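Local coordinates for protein thiamine pyrophosphokinase (PDB 2G9Z) that catalyses the transfer of a pyrophosphate group from ATP to thiamine, producing the cofactor thiamine pyrophosphate, at residues 207-212 against 237-242; 80-85 against 116-121; 289-294 against 329-334; 47-52 against 256-261. All blocks are in the same frame, centred on the assembly; numbering follows the deposited sequence.

In the fold
The four contacts run through both halves of the chain. Interaction 1 lies near the centre of the chain and has interactions 2 and 4 as touching neighbours, each centre about 15 Å from its own. Leu-80 of interaction 2 packs on Tyr-208 and Ile-242, while Pro-49 and Tyr-52 of interaction 4 pack on Phe-240 and Ile-242. Interaction 3 touches none of the others and lies about 33 Å, centre to centre, from interaction 2. Interactions 1 and 2 belong to the catalytic domain, interaction 3 to the thiamine-binding part. The chain contributes to two pockets for a thiamine pyrophosphate analogue: one such ligand lies about 7 Å from the Leu-291 side chain, and one about 11 Å from that of Ala-212.

Interaction 1: 207-212 against 237-242; sequences IYVLNA and VTVFFI
Strand 207-210 runs parallel to strand 237-242, the axes 4.6 Å apart and inclined by 25°, and residues 207 and 209 supply all four direct backbone hydrogen bonds. Ile-207 N donates to Thr-238 O and Val-209 N to Phe-240 O; in return Ile-207 O accepts from Phe-240 N, nearly straight at 178°, and Val-209 O from Ile-242 N. Beyond the last of these, a water takes the N-H of Asn-211 and donates to Ile-242 O at 2.7 Å, carrying the link past the end of the regular pairing.

On one surface Tyr-208 and Phe-240 lie side by side and point the same way. Both keep CG beside the backbone N, and their ring planes are only 15° apart, but the rings are slid so far that they barely overlap; Tyr-208 CE1 meets Phe-240 CD2 at 3.7 Å. Ile-242 CD1 comes against Tyr-208 CD1, also at 3.7 Å, and Leu-210 CD2 lies alongside Ile-242 CB. The other surface carries Ile-207, Val-209, Val-239 and Phe-241. There Val-209 CB approaches Phe-241 CD1 at 3.6 Å, Ala-212 CB touches CE1 and CD1 of the same ring, and Ile-207 CD1 meets Val-237 CG1.

Helices 155-170 and 217-233 cover this second surface, through Phe-156 and Leu-227 among others. Adjacent parallel strands joined through helix 217-233 form a beta-alpha-beta crossover, the building unit of the alpha/beta catalytic domain.

Interaction 2: 80-85 against 116-121; sequences LWKKCE and SDYIPD
Trp-81 turns CG anti to its backbone N (chi1 -174°), and Tyr-118 holds CG beside its own N (chi1 -57°), torsions that start the two side chains toward a common meeting place. There the rings form an edge-to-face pair. The planes stand at 90°, and the centroids of the tyrosine ring and the five-membered indole ring are 4.9 Å apart. Tyr-118 CD1 is the leading atom, 3.5 Å above the indole plane and nearly equidistant from the atoms of the pyrrole part.

The same residue also covers the six-membered ring: Tyr-118 CB sits over that face, 3.7 Å from the centroid, in a CH-pi contact. One tyrosine thus serves the two halves of the indole, by its ring edge and by its methylene group. Main chain meets the far end of the indole. Ile-119 O lies near the ring plane at the edge, 3.4 Å from Trp-81 CZ2, whereas Tyr-118 O stands above the plane, 3.3 Å from Trp-81 CH2. Farther out, the extended Lys-82 chain brings CE to 3.9 Å from Tyr-118 OH.

The tryptophan begins a type I turn closed by Cys-84 N to Trp-81 O. Where the two segments draw together again, a water links Glu-85 O, in a long bond of 3.3 Å, to Asp-121 OD1, whose 2.5 Å leg is unusually short.

Both segments lead directly into neighbouring parallel strands, 86-90 and 122-125. Asp-121 OD2 accepts from Ile-87 N, Trp-81 packs on Ile-87, Pro-120 on Cys-89, and Tyr-118 meets the ring of Phe-101, just beyond helix 93-100.

Interaction 3: 289-294 against 329-334; sequences IILNSY and DDIVMN
Ile-289 reaches across to Asp-329 and Asp-330 with its longer branch, whose CD1 comes to 3.1 Å from Asp-330 O, a tight approach of a methyl to a carbonyl oxygen. The same CD1 lies 3.9 Å from Ile-331 CB. Behind it, CG1 meets Asp-329 CB at 4.0 Å, the two side chains crossing at about a right angle, while CG2 faces Asp-329 O at 3.9 Å. The branch extends this far because CD1 is anti to CA (chi2 -178°). A second, looser touch follows along the strand, Leu-291 CD2 to Ile-331 CD1 at 4.2 Å. The contact is therefore one of hydrocarbon against hydrocarbon and main chain, without direct polar bonds between the segments.

The second shell holds residues 329-330 in place. Both carboxylate oxygens of Asp-330 are engaged, OD2 by Asn-231 ND2 and OD1 by Lys-253 N, which would fix the residue whose carbonyl receives the isoleucine methyl. Ile-290 N in turn donates to Ser-328 OG.

Two facing beta sheets pack here in a sandwich-like way in the thiamine-binding part, with the Leu-291 side chain about 7 Å from a bound thiamine pyrophosphate analogue. Strand 289-294 lies between 322-327 and 303-305 in the five-stranded sheet, whereas 331-336 belongs to the large mixed sheet, so the chain passes from one sheet to the other through residues 328-330. Thr-305 from the first sheet and Leu-280 of strand 277-281 from the second both touch Leu-291 and Ile-331, filling in the packing between the two layers.

Interaction 4: 47-52 against 256-261; sequences IQPFVY and NYISYK
Ile-47 and Ile-258 lie side by side and point the same way, as partners in a parallel bridge should, with Ile-47 CD1 4.1 Å from Ile-258 CG1. Pro-49 meets the same isoleucine differently: its ring crosses Ile-258 at about a right angle and sets CD 3.9 Å from CG2. The two branches of Ile-258 thus divide the work, CG1 facing Ile-47 and CG2 facing the proline. Further along, Phe-50 and Tyr-260 again run alongside each other, Phe-50 CD2 approaching Tyr-260 CB at 4.0 Å. The phenylalanine ring is also packed from within its own segment, with Pro-49 CB over the centre of one face.

In the backbone, Ile-47 uses both its polar atoms: N donates to Tyr-257 O at 2.9 Å and O accepts from Ser-259 N at 3.0 Å. After that the type I turn from Gln-48 to Val-51 bends the chain away, and water takes over. One molecule accepts from Phe-50 N and donates to Ser-259 O at 2.8 Å; another joins Gln-48 NE2 to Ser-259 OG, which is also bonded to His-46 NE2.

Strand 45-47 is an outermost strand, within this chain, of the five-stranded mixed sheet, paired with 254-259, and Pro-49 in the loop that follows packs on Phe-240. Phe-266 stacks on Phe-50 and meets Tyr-260 edge-to-face. The chemistry is accordingly split: a short parallel pairing fixes the register at Ile-47, apolar groups fill the buried side, and where the chains separate one water bridges backbone groups and another the Gln-48 and Ser-259 side chains.

Interaction 1: 207-212 against 237-242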
# COMPACT_ATOMS: atom_id res chain seq x y z
N ILE A 207 9.82 17.17 2.36
CA ILE A 207 10.19 16.03 3.19
C ILE A 207 10.25 14.74 2.39
O ILE A 207 9.24 14.26 1.87
CB ILE A 207 9.19 15.81 4.34
CG1 ILE A 207 9.00 17.09 5.15
CG2 ILE A 207 9.70 14.68 5.25
CD1 ILE A 207 7.93 16.97 6.23
N TYR A 208 11.45 14.17 2.30
CA TYR A 208 11.67 12.91 1.61
C TYR A 208 11.52 11.84 2.68
O TYR A 208 12.24 11.86 3.68
CB TYR A 208 13.07 12.89 1.00
CG TYR A 208 13.23 13.87 -0.14
CD1 TYR A 208 12.65 13.62 -1.39
CD2 TYR A 208 13.93 15.06 0.03
CE1 TYR A 208 12.75 14.54 -2.43
CE2 TYR A 208 14.05 15.99 -1.01
CZ TYR A 208 13.45 15.72 -2.23
OH TYR A 208 13.56 16.64 -3.26
N VAL A 209 10.57 10.93 2.48
CA VAL A 209 10.33 9.87 3.46
C VAL A 209 10.74 8.49 2.94
O VAL A 209 10.27 8.06 1.88
CB VAL A 209 8.83 9.82 3.86
CG1 VAL A 209 8.62 8.78 4.95
CG2 VAL A 209 8.36 11.20 4.32
N LEU A 210 11.60 7.81 3.68
CA LEU A 210 12.04 6.45 3.32
C LEU A 210 11.39 5.39 4.21
O LEU A 210 11.17 5.63 5.40
CB LEU A 210 13.56 6.32 3.46
CG LEU A 210 14.46 7.18 2.59
CD1 LEU A 210 15.92 6.91 2.95
CD2 LEU A 210 14.19 6.89 1.12
N ASN A 211 11.09 4.23 3.63
CA ASN A 211 10.53 3.10 4.38
C ASN A 211 9.14 3.25 4.99
O ASN A 211 8.78 2.50 5.91
CB ASN A 211 11.51 2.68 5.48
CG ASN A 211 12.93 2.50 4.95
OD1 ASN A 211 13.14 1.93 3.88
ND2 ASN A 211 13.92 2.99 5.72
N ALA A 212 8.34 4.18 4.49
CA ALA A 212 6.99 4.39 5.02
C ALA A 212 5.95 3.61 4.22
O ALA A 212 4.80 3.47 4.65
CB ALA A 212 6.65 5.88 4.99
N VAL A 237 4.11 22.34 2.71
CA VAL A 237 4.99 21.20 2.94
C VAL A 237 4.75 20.20 1.81
O VAL A 237 3.62 19.75 1.61
CB VAL A 237 4.70 20.51 4.29
CG1 VAL A 237 5.59 19.28 4.45
CG2 VAL A 237 4.94 21.49 5.43
N THR A 238 5.80 19.88 1.07
CA THR A 238 5.69 18.91 -0.02
C THR A 238 6.30 17.61 0.47
O THR A 238 7.46 17.58 0.89
CB THR A 238 6.46 19.38 -1.28
OG1 THR A 238 5.93 20.63 -1.72
CG2 THR A 238 6.31 18.36 -2.40
N VAL A 239 5.52 16.54 0.43
CA VAL A 239 6.00 15.25 0.89
C VAL A 239 6.23 14.27 -0.26
O VAL A 239 5.39 14.11 -1.14
CB VAL A 239 5.02 14.61 1.89
CG1 VAL A 239 5.51 13.21 2.29
CG2 VAL A 239 4.89 15.49 3.12
N PHE A 240 7.40 13.64 -0.25
CA PHE A 240 7.74 12.64 -1.25
C PHE A 240 8.10 11.34 -0.56
O PHE A 240 9.02 11.31 0.26
CB PHE A 240 8.95 13.08 -2.08
CG PHE A 240 8.64 14.13 -3.10
CD1 PHE A 240 7.81 13.84 -4.17
CD2 PHE A 240 9.22 15.39 -3.00
CE1 PHE A 240 7.55 14.80 -5.14
CE2 PHE A 240 8.96 16.36 -3.97
CZ PHE A 240 8.13 16.06 -5.04
N PHE A 241 7.36 10.29 -0.87
CA PHE A 241 7.67 8.98 -0.30
C PHE A 241 8.55 8.32 -1.34
O PHE A 241 8.14 8.14 -2.49
CB PHE A 241 6.40 8.14 -0.11
CG PHE A 241 5.53 8.59 1.01
CD1 PHE A 241 5.92 8.39 2.34
CD2 PHE A 241 4.30 9.18 0.76
CE1 PHE A 241 5.09 8.79 3.39
CE2 PHE A 241 3.47 9.58 1.80
CZ PHE A 241 3.87 9.39 3.11
N ILE A 242 9.77 7.97 -0.95
CA ILE A 242 10.67 7.30 -1.88
C ILE A 242 10.76 5.86 -1.41
O ILE A 242 11.16 5.60 -0.27
CB ILE A 242 12.07 7.94 -1.89
CG1 ILE A 242 12.00 9.35 -2.48
CG2 ILE A 242 13.03 7.07 -2.70
CD1 ILE A 242 13.32 10.09 -2.46
O HOH W 1 12.05 3.43 1.15

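Interaction 2: 80-85 against 116-121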
# COMPACT_ATOMS: atom_id res chain seq x y z
N LEU A 80 21.12 11.39 -1.19
CA LEU A 80 19.93 12.07 -0.69
C LEU A 80 20.29 12.87 0.56
O LEU A 80 19.96 14.06 0.67
CB LEU A 80 18.84 11.05 -0.36
CG LEU A 80 17.39 11.44 -0.66
CD1 LEU A 80 16.46 10.43 -0.01
CD2 LEU A 80 17.09 12.83 -0.16
N TRP A 81 20.96 12.21 1.49
CA TRP A 81 21.38 12.83 2.75
C TRP A 81 22.09 14.16 2.49
O TRP A 81 21.76 15.18 3.10
CB TRP A 81 22.31 11.88 3.50
CG TRP A 81 22.72 12.32 4.88
CD1 TRP A 81 23.50 13.39 5.20
CD2 TRP A 81 22.40 11.67 6.11
NE1 TRP A 81 23.68 13.45 6.57
CE2 TRP A 81 23.02 12.40 7.15
CE3 TRP A 81 21.65 10.53 6.45
CZ2 TRP A 81 22.91 12.04 8.50
CZ3 TRP A 81 21.54 10.17 7.79
CH2 TRP A 81 22.17 10.92 8.80
N LYS A 82 23.06 14.14 1.59
CA LYS A 82 23.83 15.33 1.26
C LYS A 82 22.99 16.48 0.70
O LYS A 82 23.48 17.61 0.60
CB LYS A 82 24.95 14.97 0.28
CG LYS A 82 26.04 14.10 0.89
CD LYS A 82 27.17 13.83 -0.09
CE LYS A 82 28.34 13.14 0.60
NZ LYS A 82 29.52 12.96 -0.30
N LYS A 83 21.75 16.19 0.34
CA LYS A 83 20.88 17.23 -0.20
C LYS A 83 19.89 17.70 0.85
O LYS A 83 19.10 18.62 0.61
CB LYS A 83 20.12 16.70 -1.42
CG LYS A 83 21.00 16.43 -2.62
CD LYS A 83 20.19 15.85 -3.77
CE LYS A 83 21.05 15.66 -5.01
NZ LYS A 83 21.54 16.96 -5.53
N CYS A 84 19.93 17.08 2.03
CA CYS A 84 19.02 17.44 3.10
C CYS A 84 19.64 18.24 4.23
O CYS A 84 20.77 17.99 4.67
CB CYS A 84 18.36 16.18 3.67
SG CYS A 84 17.29 15.35 2.49
N GLU A 85 18.87 19.21 4.70
CA GLU A 85 19.24 20.11 5.78
C GLU A 85 19.14 19.40 7.13
O GLU A 85 20.03 19.51 7.97
CB GLU A 85 18.32 21.32 5.73
CG GLU A 85 18.52 22.36 6.80
CD GLU A 85 17.69 23.60 6.53
OE1 GLU A 85 16.46 23.46 6.36
OE2 GLU A 85 18.27 24.70 6.47
N SER A 116 29.85 7.02 11.12
CA SER A 116 29.93 8.19 11.98
C SER A 116 29.76 9.54 11.26
O SER A 116 29.57 10.56 11.91
CB SER A 116 31.26 8.18 12.74
OG SER A 116 32.36 8.09 11.86
N ASP A 117 29.83 9.55 9.94
CA ASP A 117 29.67 10.80 9.20
C ASP A 117 28.21 11.13 8.90
O ASP A 117 27.90 12.18 8.36
CB ASP A 117 30.43 10.76 7.87
CG ASP A 117 31.93 10.74 8.06
OD1 ASP A 117 32.43 11.52 8.90
OD2 ASP A 117 32.61 9.95 7.37
N TYR A 118 27.31 10.23 9.28
CA TYR A 118 25.90 10.43 9.02
C TYR A 118 25.07 10.23 10.28
O TYR A 118 24.43 9.20 10.46
CB TYR A 118 25.46 9.48 7.91
CG TYR A 118 26.28 9.68 6.66
CD1 TYR A 118 25.93 10.65 5.72
CD2 TYR A 118 27.45 8.95 6.44
CE1 TYR A 118 26.73 10.89 4.60
CE2 TYR A 118 28.26 9.18 5.33
CZ TYR A 118 27.89 10.16 4.41
OH TYR A 118 28.68 10.39 3.31
N ILE A 119 25.11 11.24 11.15
CA ILE A 119 24.38 11.20 12.40
C ILE A 119 23.07 11.95 12.20
O ILE A 119 23.08 13.10 11.76
CB ILE A 119 25.17 11.87 13.55
CG1 ILE A 119 26.59 11.30 13.61
CG2 ILE A 119 24.45 11.65 14.86
CD1 ILE A 119 26.66 9.80 13.81
N PRO A 120 21.94 11.32 12.52
CA PRO A 120 20.66 11.99 12.35
C PRO A 120 20.47 13.13 13.35
O PRO A 120 20.92 13.05 14.49
CB PRO A 120 19.65 10.86 12.55
CG PRO A 120 20.32 10.02 13.59
CD PRO A 120 21.76 9.98 13.12
N ASP A 121 19.81 14.19 12.90
CA ASP A 121 19.55 15.34 13.76
C ASP A 121 18.62 14.96 14.91
O ASP A 121 18.85 15.35 16.06
CB ASP A 121 18.94 16.47 12.94
CG ASP A 121 19.92 17.06 11.95
OD1 ASP A 121 20.66 17.99 12.34
OD2 ASP A 121 19.96 16.58 10.80
O HOH W 2 22.04 19.04 10.52

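Interaction 3: 289-294 against 329-334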
# COMPACT_ATOMS: atom_id res chain seq x y z
N ILE A 289 -13.09 11.58 -8.32
CA ILE A 289 -12.18 12.63 -8.75
C ILE A 289 -12.13 12.63 -10.27
O ILE A 289 -11.95 11.58 -10.89
CB ILE A 289 -10.76 12.39 -8.17
CG1 ILE A 289 -10.79 12.60 -6.65
CG2 ILE A 289 -9.75 13.31 -8.83
CD1 ILE A 289 -9.46 12.44 -5.97
N ILE A 290 -12.31 13.81 -10.86
CA ILE A 290 -12.28 13.94 -12.32
C ILE A 290 -10.86 14.26 -12.75
O ILE A 290 -10.25 15.19 -12.24
CB ILE A 290 -13.19 15.09 -12.81
CG1 ILE A 290 -14.57 14.99 -12.17
CG2 ILE A 290 -13.30 15.04 -14.33
CD1 ILE A 290 -15.34 13.77 -12.56
N LEU A 291 -10.35 13.50 -13.71
CA LEU A 291 -8.99 13.71 -14.20
C LEU A 291 -8.89 14.07 -15.68
O LEU A 291 -9.68 13.64 -16.51
CB LEU A 291 -8.15 12.45 -13.95
CG LEU A 291 -7.98 11.93 -12.52
CD1 LEU A 291 -7.33 10.54 -12.56
CD2 LEU A 291 -7.13 12.90 -11.72
N ASN A 292 -7.88 14.88 -15.98
CA ASN A 292 -7.55 15.28 -17.34
C ASN A 292 -6.04 15.26 -17.38
O ASN A 292 -5.39 15.99 -16.64
CB ASN A 292 -8.05 16.70 -17.65
CG ASN A 292 -9.53 16.75 -17.92
OD1 ASN A 292 -10.04 16.03 -18.78
ND2 ASN A 292 -10.24 17.61 -17.20
N SER A 293 -5.47 14.41 -18.22
CA SER A 293 -4.01 14.34 -18.30
C SER A 293 -3.51 14.62 -19.71
O SER A 293 -4.22 14.39 -20.69
CB SER A 293 -3.51 12.97 -17.84
OG SER A 293 -3.96 11.93 -18.70
N TYR A 294 -2.29 15.13 -19.79
CA TYR A 294 -1.64 15.43 -21.06
C TYR A 294 -0.20 14.97 -20.90
O TYR A 294 0.56 15.56 -20.13
CB TYR A 294 -1.69 16.94 -21.34
CG TYR A 294 -3.07 17.53 -21.19
CD1 TYR A 294 -3.96 17.55 -22.27
CD2 TYR A 294 -3.52 18.00 -19.96
CE1 TYR A 294 -5.27 18.04 -22.12
CE2 TYR A 294 -4.81 18.48 -19.80
CZ TYR A 294 -5.68 18.49 -20.88
OH TYR A 294 -6.96 18.96 -20.69
N ASP A 329 -9.78 17.19 -7.27
CA ASP A 329 -9.44 17.12 -5.84
C ASP A 329 -8.08 16.46 -5.71
O ASP A 329 -7.62 15.79 -6.64
CB ASP A 329 -10.47 16.29 -5.07
CG ASP A 329 -11.41 17.14 -4.26
OD1 ASP A 329 -10.92 17.95 -3.44
OD2 ASP A 329 -12.64 17.00 -4.44
N ASP A 330 -7.44 16.64 -4.56
CA ASP A 330 -6.13 16.04 -4.34
C ASP A 330 -6.18 14.55 -4.66
O ASP A 330 -7.17 13.88 -4.38
CB ASP A 330 -5.66 16.22 -2.89
CG ASP A 330 -5.36 17.67 -2.53
OD1 ASP A 330 -5.26 18.53 -3.44
OD2 ASP A 330 -5.20 17.95 -1.32
N ILE A 331 -5.11 14.04 -5.24
CA ILE A 331 -5.03 12.63 -5.56
C ILE A 331 -3.57 12.20 -5.58
O ILE A 331 -2.69 12.94 -6.01
CB ILE A 331 -5.71 12.31 -6.92
CG1 ILE A 331 -5.72 10.79 -7.16
CG2 ILE A 331 -4.98 13.03 -8.05
CD1 ILE A 331 -6.53 10.36 -8.40
N VAL A 332 -3.33 11.00 -5.09
CA VAL A 332 -2.00 10.44 -5.02
C VAL A 332 -1.50 9.94 -6.37
O VAL A 332 -2.25 9.37 -7.15
CB VAL A 332 -1.95 9.23 -4.05
CG1 VAL A 332 -0.62 8.50 -4.18
CG2 VAL A 332 -2.16 9.72 -2.62
N MET A 333 -0.21 10.16 -6.64
CA MET A 333 0.41 9.67 -7.85
C MET A 333 1.73 8.99 -7.50
O MET A 333 2.50 9.48 -6.67
CB MET A 333 0.68 10.80 -8.86
CG MET A 333 1.49 10.33 -10.07
SD MET A 333 1.53 11.51 -11.46
CE MET A 333 1.32 10.43 -12.86
N ASN A 334 1.97 7.84 -8.11
CA ASN A 334 3.22 7.13 -7.90
C ASN A 334 3.87 7.01 -9.26
O ASN A 334 3.18 6.84 -10.27
CB ASN A 334 2.99 5.72 -7.32
CG ASN A 334 2.36 4.77 -8.32
OD1 ASN A 334 1.22 4.96 -8.75
ND2 ASN A 334 3.09 3.73 -8.70

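Interaction 4: 47-52 against 256-261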
# COMPACT_ATOMS: atom_id res chain seq x y z
N ILE A 47 5.43 20.51 -9.96
CA ILE A 47 6.05 19.45 -9.18
C ILE A 47 7.29 18.92 -9.90
O ILE A 47 7.23 18.58 -11.07
CB ILE A 47 5.11 18.23 -8.98
CG1 ILE A 47 3.72 18.69 -8.55
CG2 ILE A 47 5.69 17.31 -7.93
CD1 ILE A 47 2.70 17.56 -8.48
N GLN A 48 8.41 18.85 -9.18
CA GLN A 48 9.67 18.35 -9.72
C GLN A 48 10.13 17.25 -8.77
O GLN A 48 11.03 17.45 -7.96
CB GLN A 48 10.70 19.47 -9.77
CG GLN A 48 10.36 20.58 -10.74
CD GLN A 48 11.31 21.75 -10.62
OE1 GLN A 48 11.24 22.51 -9.65
NE2 GLN A 48 12.20 21.89 -11.58
N PRO A 49 9.52 16.07 -8.88
CA PRO A 49 9.83 14.91 -8.03
C PRO A 49 11.26 14.39 -8.06
O PRO A 49 11.73 13.85 -7.06
CB PRO A 49 8.85 13.84 -8.53
CG PRO A 49 7.78 14.61 -9.27
CD PRO A 49 8.57 15.69 -9.94
N PHE A 50 11.95 14.58 -9.18
CA PHE A 50 13.29 14.03 -9.32
C PHE A 50 14.49 14.95 -9.17
O PHE A 50 15.60 14.59 -9.57
CB PHE A 50 13.36 13.29 -10.66
CG PHE A 50 12.21 12.36 -10.88
CD1 PHE A 50 12.14 11.15 -10.19
CD2 PHE A 50 11.16 12.72 -11.72
CE1 PHE A 50 11.04 10.31 -10.34
CE2 PHE A 50 10.06 11.88 -11.87
CZ PHE A 50 10.00 10.68 -11.17
N VAL A 51 14.27 16.13 -8.60
CA VAL A 51 15.37 17.06 -8.41
C VAL A 51 16.47 16.42 -7.56
O VAL A 51 17.64 16.76 -7.69
CB VAL A 51 14.90 18.34 -7.69
CG1 VAL A 51 16.09 19.24 -7.39
CG2 VAL A 51 13.90 19.08 -8.56
N TYR A 52 16.10 15.47 -6.70
CA TYR A 52 17.08 14.82 -5.84
C TYR A 52 18.00 13.83 -6.56
O TYR A 52 18.99 13.39 -5.99
CB TYR A 52 16.39 14.11 -4.67
CG TYR A 52 15.74 12.79 -5.02
CD1 TYR A 52 14.53 12.74 -5.72
CD2 TYR A 52 16.35 11.59 -4.67
CE1 TYR A 52 13.95 11.52 -6.06
CE2 TYR A 52 15.78 10.37 -5.00
CZ TYR A 52 14.58 10.34 -5.69
OH TYR A 52 14.02 9.12 -6.01
N ASN A 256 -1.72 20.46 -12.45
CA ASN A 256 -0.40 20.08 -11.95
C ASN A 256 0.52 19.86 -13.14
O ASN A 256 0.16 19.18 -14.09
CB ASN A 256 -0.47 18.77 -11.15
CG ASN A 256 -1.26 18.91 -9.86
OD1 ASN A 256 -0.72 19.31 -8.82
ND2 ASN A 256 -2.53 18.58 -9.93
N TYR A 257 1.70 20.45 -13.10
CA TYR A 257 2.67 20.26 -14.16
C TYR A 257 3.85 19.54 -13.53
O TYR A 257 4.52 20.08 -12.66
CB TYR A 257 3.12 21.60 -14.76
CG TYR A 257 4.26 21.46 -15.75
CD1 TYR A 257 4.19 20.57 -16.82
CD2 TYR A 257 5.43 22.23 -15.61
CE1 TYR A 257 5.24 20.44 -17.73
CE2 TYR A 257 6.49 22.10 -16.52
CZ TYR A 257 6.39 21.21 -17.57
OH TYR A 257 7.43 21.09 -18.46
N ILE A 258 4.07 18.29 -13.94
CA ILE A 258 5.17 17.50 -13.40
C ILE A 258 6.29 17.55 -14.43
O ILE A 258 6.09 17.15 -15.57
CB ILE A 258 4.75 16.02 -13.19
CG1 ILE A 258 3.63 15.92 -12.15
CG2 ILE A 258 5.94 15.20 -12.72
CD1 ILE A 258 2.28 16.43 -12.64
N SER A 259 7.45 18.05 -14.04
CA SER A 259 8.57 18.16 -14.97
C SER A 259 9.86 17.54 -14.47
O SER A 259 10.05 17.34 -13.27
CB SER A 259 8.82 19.63 -15.33
OG SER A 259 9.27 20.36 -14.20
N TYR A 260 10.75 17.24 -15.41
CA TYR A 260 12.04 16.63 -15.14
C TYR A 260 12.92 16.83 -16.38
O TYR A 260 12.39 17.07 -17.46
CB TYR A 260 11.86 15.14 -14.86
CG TYR A 260 10.73 14.53 -15.67
CD1 TYR A 260 9.44 14.42 -15.13
CD2 TYR A 260 10.92 14.13 -16.98
CE1 TYR A 260 8.39 13.93 -15.88
CE2 TYR A 260 9.87 13.64 -17.75
CZ TYR A 260 8.60 13.55 -17.20
OH TYR A 260 7.55 13.11 -17.96
N LYS A 261 14.24 16.74 -16.22
CA LYS A 261 15.16 16.92 -17.35
C LYS A 261 14.70 16.03 -18.50
O LYS A 261 14.46 16.50 -19.61
CB LYS A 261 16.58 16.54 -16.94
CG LYS A 261 17.58 16.49 -18.08
CD LYS A 261 18.88 15.83 -17.63
CE LYS A 261 19.86 15.69 -18.78
NZ LYS A 261 20.26 17.03 -19.33
O HOH W 3 12.26 20.21 -14.08
O HOH W 4 11.86 16.60 -11.33